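Local coordinates for uncharacterized protein (Ruminococcus gnavus, PDB 4QAN) that is of unknown function but binds magnesium and is a divergent NTF2-like superfamily member with a cystatin-like fold, at residues Leu73-Ala78 with Tyr263-Lys268. Numbering follows the deposited sequence.
Sequences LIDLPA and YAKELK
Lys268 NZ donates to two backbone carbonyls of the 73-78 turn, reaching Leu76 O at 2.7 Å and Ile74 O at 2.9 Å. Neither bond follows a lone pair: NZ stands 55° out of the Leu76 carbonyl plane and 59° out of that of Ile74. A salt bridge to Glu93 on helix 87-108 gives this buried ammonium a third partner, which would probably help keep it protonated. The side chain leaves helix 254-275 with CG anti to the backbone N and bends at chi3 (68°), turning NZ in between the carbonyls. An alanine here would remove all three polar links and would probably leave the two carbonyl oxygens poorly satisfied. One helical turn earlier, Lys265, fully extended, crosses Asp75 obliquely and forms a salt bridge, NZ to OD1 3.2 Å, entering from above the carboxylate plane. Its CE methylene, beside the charged nitrogen, also comes within 3.1 Å of Ile74 O. Outward, Ala78 CB lies 4.2 Å from Lys268 CD, while Ile74 rests on Thr269 and Tyr272. Leu76 N to Leu73 O (3.0 Å) closes the 3-10 turn. Two lysines three residues apart thus hold the loop between helices 61-67 and 87-108 against helix 254-275 of this cystatin-like chain, away from the magnesium site.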
ATOM      1  N   LEU A  73      -5.623  -9.818   8.931  1.00 44.27           N
ATOM      2  CA  LEU A  73      -4.397  -9.037   9.073  1.00 39.13           C
ATOM      3  C   LEU A  73      -3.676  -8.774   7.749  1.00 34.82           C
ATOM      4  O   LEU A  73      -3.264  -7.649   7.501  1.00 32.09           O
ATOM      5  CB  LEU A  73      -3.465  -9.732  10.081  1.00 40.72           C
ATOM      6  CG  LEU A  73      -2.209  -8.971  10.483  1.00 39.48           C
ATOM      7  CD1 LEU A  73      -2.585  -7.695  11.214  1.00 40.96           C
ATOM      8  CD2 LEU A  73      -1.328  -9.838  11.354  1.00 43.11           C
ATOM      9  N   ILE A  74      -3.544  -9.785   6.883  1.00 36.89           N
ATOM     10  CA  ILE A  74      -2.889  -9.576   5.580  1.00 36.75           C
ATOM     11  C   ILE A  74      -3.625  -8.614   4.659  1.00 41.13           C
ATOM     12  O   ILE A  74      -3.054  -8.205   3.656  1.00 40.96           O
ATOM     13  CB  ILE A  74      -2.638 -10.862   4.754  1.00 43.76           C
ATOM     14  CG1 ILE A  74      -3.893 -11.733   4.698  1.00 50.44           C
ATOM     15  CG2 ILE A  74      -1.432 -11.633   5.266  1.00 42.95           C
ATOM     16  CD1 ILE A  74      -3.957 -12.564   3.436  1.00 57.97           C
ATOM     17  N   ASP A  75      -4.871  -8.252   4.981  1.00 39.78           N
ATOM     18  CA  ASP A  75      -5.606  -7.249   4.198  1.00 40.64           C
ATOM     19  C   ASP A  75      -5.402  -5.818   4.695  1.00 37.60           C
ATOM     20  O   ASP A  75      -5.884  -4.876   4.075  1.00 43.23           O
ATOM     21  CB  ASP A  75      -7.101  -7.589   4.140  1.00 45.64           C
ATOM     22  CG  ASP A  75      -7.379  -8.903   3.400  1.00 47.47           C
ATOM     23  OD1 ASP A  75      -6.567  -9.306   2.540  1.00 49.26           O
ATOM     24  OD2 ASP A  75      -8.410  -9.538   3.677  1.00 58.71           O
ATOM     25  N   LEU A  76      -4.686  -5.646   5.803  1.00 36.29           N
ATOM     26  CA  LEU A  76      -4.330  -4.313   6.285  1.00 36.46           C
ATOM     27  C   LEU A  76      -2.846  -4.005   6.015  1.00 33.26           C
ATOM     28  O   LEU A  76      -2.011  -4.907   6.117  1.00 29.92           O
ATOM     29  CB  LEU A  76      -4.618  -4.194   7.786  1.00 42.11           C
ATOM     30  CG  LEU A  76      -6.102  -4.083   8.174  1.00 49.63           C
ATOM     31  CD1 LEU A  76      -6.285  -4.102   9.686  1.00 50.75           C
ATOM     32  CD2 LEU A  76      -6.749  -2.834   7.587  1.00 55.80           C
ATOM     33  N   PRO A  77      -2.511  -2.729   5.696  1.00 29.90           N
ATOM     34  CA  PRO A  77      -1.105  -2.340   5.480  1.00 30.27           C
ATOM     35  C   PRO A  77      -0.201  -2.628   6.681  1.00 31.12           C
ATOM     36  O   PRO A  77      -0.673  -2.687   7.815  1.00 36.50           O
ATOM     37  CB  PRO A  77      -1.172  -0.817   5.232  1.00 30.00           C
ATOM     38  CG  PRO A  77      -2.572  -0.545   4.800  1.00 29.77           C
ATOM     39  CD  PRO A  77      -3.439  -1.604   5.450  1.00 30.73           C
ATOM     40  N   ALA A  78       1.088  -2.802   6.418  1.00 30.92           N
ATOM     41  CA  ALA A  78       2.058  -3.196   7.450  1.00 29.31           C
ATOM     42  C   ALA A  78       2.110  -2.169   8.566  1.00 31.22           C
ATOM     43  O   ALA A  78       1.826  -0.994   8.312  1.00 34.33           O
ATOM     44  CB  ALA A  78       3.442  -3.369   6.828  1.00 29.09           C
ATOM     45  N   TYR A 263       2.531  -5.900  -5.102  1.00 32.21           N
ATOM     46  CA  TYR A 263       3.738  -6.664  -4.800  1.00 34.16           C
ATOM     47  C   TYR A 263       4.122  -6.447  -3.333  1.00 31.33           C
ATOM     48  O   TYR A 263       4.531  -7.384  -2.657  1.00 31.79           O
ATOM     49  CB  TYR A 263       4.893  -6.336  -5.748  1.00 30.95           C
ATOM     50  CG  TYR A 263       6.072  -7.273  -5.568  1.00 34.58           C
ATOM     51  CD1 TYR A 263       6.034  -8.576  -6.069  1.00 38.25           C
ATOM     52  CD2 TYR A 263       7.221  -6.865  -4.882  1.00 37.31           C
ATOM     53  CE1 TYR A 263       7.099  -9.443  -5.898  1.00 40.36           C
ATOM     54  CE2 TYR A 263       8.299  -7.719  -4.713  1.00 42.49           C
ATOM     55  CZ  TYR A 263       8.232  -9.012  -5.220  1.00 46.94           C
ATOM     56  OH  TYR A 263       9.297  -9.872  -5.075  1.00 44.19           O
ATOM     57  N   ALA A 264       3.952  -5.215  -2.853  1.00 25.01           N
ATOM     58  CA  ALA A 264       4.155  -4.903  -1.456  1.00 28.26           C
ATOM     59  C   ALA A 264       3.310  -5.812  -0.552  1.00 25.90           C
ATOM     60  O   ALA A 264       3.777  -6.284   0.497  1.00 23.47           O
ATOM     61  CB  ALA A 264       3.833  -3.448  -1.181  1.00 26.47           C
ATOM     62  N   LYS A 265       2.063  -6.007  -0.950  1.00 24.23           N
ATOM     63  CA  LYS A 265       1.184  -6.900  -0.243  1.00 26.67           C
ATOM     64  C   LYS A 265       1.705  -8.327  -0.220  1.00 26.77           C
ATOM     65  O   LYS A 265       1.623  -8.974   0.832  1.00 26.55           O
ATOM     66  CB  LYS A 265      -0.213  -6.881  -0.847  1.00 28.18           C
ATOM     67  CG  LYS A 265      -1.207  -7.567   0.061  1.00 28.91           C
ATOM     68  CD  LYS A 265      -2.621  -7.491  -0.447  1.00 34.82           C
ATOM     69  CE  LYS A 265      -3.526  -8.186   0.557  1.00 35.75           C
ATOM     70  NZ  LYS A 265      -4.910  -8.238   0.064  1.00 41.70           N
ATOM     71  N   GLU A 266       2.203  -8.817  -1.364  1.00 29.16           N
ATOM     72  CA  GLU A 266       2.765 -10.191  -1.469  1.00 30.23           C
ATOM     73  C   GLU A 266       4.012 -10.339  -0.610  1.00 29.45           C
ATOM     74  O   GLU A 266       4.250 -11.396  -0.006  1.00 32.64           O
ATOM     75  CB  GLU A 266       3.228 -10.545  -2.901  1.00 37.19           C
ATOM     76  CG  GLU A 266       2.185 -10.773  -3.985  1.00 44.70           C
ATOM     77  CD  GLU A 266       2.824 -10.997  -5.387  1.00 59.27           C
ATOM     78  OE1 GLU A 266       3.644 -11.958  -5.620  1.00 35.56           O
ATOM     79  OE2 GLU A 266       2.486 -10.194  -6.291  1.00 69.20           O
ATOM     80  N   LEU A 267       4.833  -9.296  -0.607  1.00 27.15           N
ATOM     81  CA  LEU A 267       6.057  -9.268   0.177  1.00 28.82           C
ATOM     82  C   LEU A 267       5.710  -9.303   1.668  1.00 28.92           C
ATOM     83  O   LEU A 267       6.146 -10.210   2.399  1.00 27.03           O
ATOM     84  CB  LEU A 267       6.891  -8.036  -0.196  1.00 27.76           C
ATOM     85  CG  LEU A 267       8.154  -7.685   0.604  1.00 34.16           C
ATOM     86  CD1 LEU A 267       8.970  -8.913   0.953  1.00 33.91           C
ATOM     87  CD2 LEU A 267       9.022  -6.679  -0.148  1.00 34.20           C
ATOM     88  N   LYS A 268       4.883  -8.356   2.099  1.00 28.16           N
ATOM     89  CA  LYS A 268       4.314  -8.361   3.453  1.00 27.60           C
ATOM     90  C   LYS A 268       3.801  -9.730   3.863  1.00 30.18           C
ATOM     91  O   LYS A 268       4.043 -10.216   4.974  1.00 26.55           O
ATOM     92  CB  LYS A 268       3.155  -7.374   3.543  1.00 30.52           C
ATOM     93  CG  LYS A 268       2.533  -7.290   4.934  1.00 30.01           C
ATOM     94  CD  LYS A 268       1.254  -6.482   4.967  1.00 29.08           C
ATOM     95  CE  LYS A 268       0.137  -7.169   4.212  1.00 29.96           C
ATOM     96  NZ  LYS A 268      -1.008  -6.237   4.028  1.00 34.37           N
TER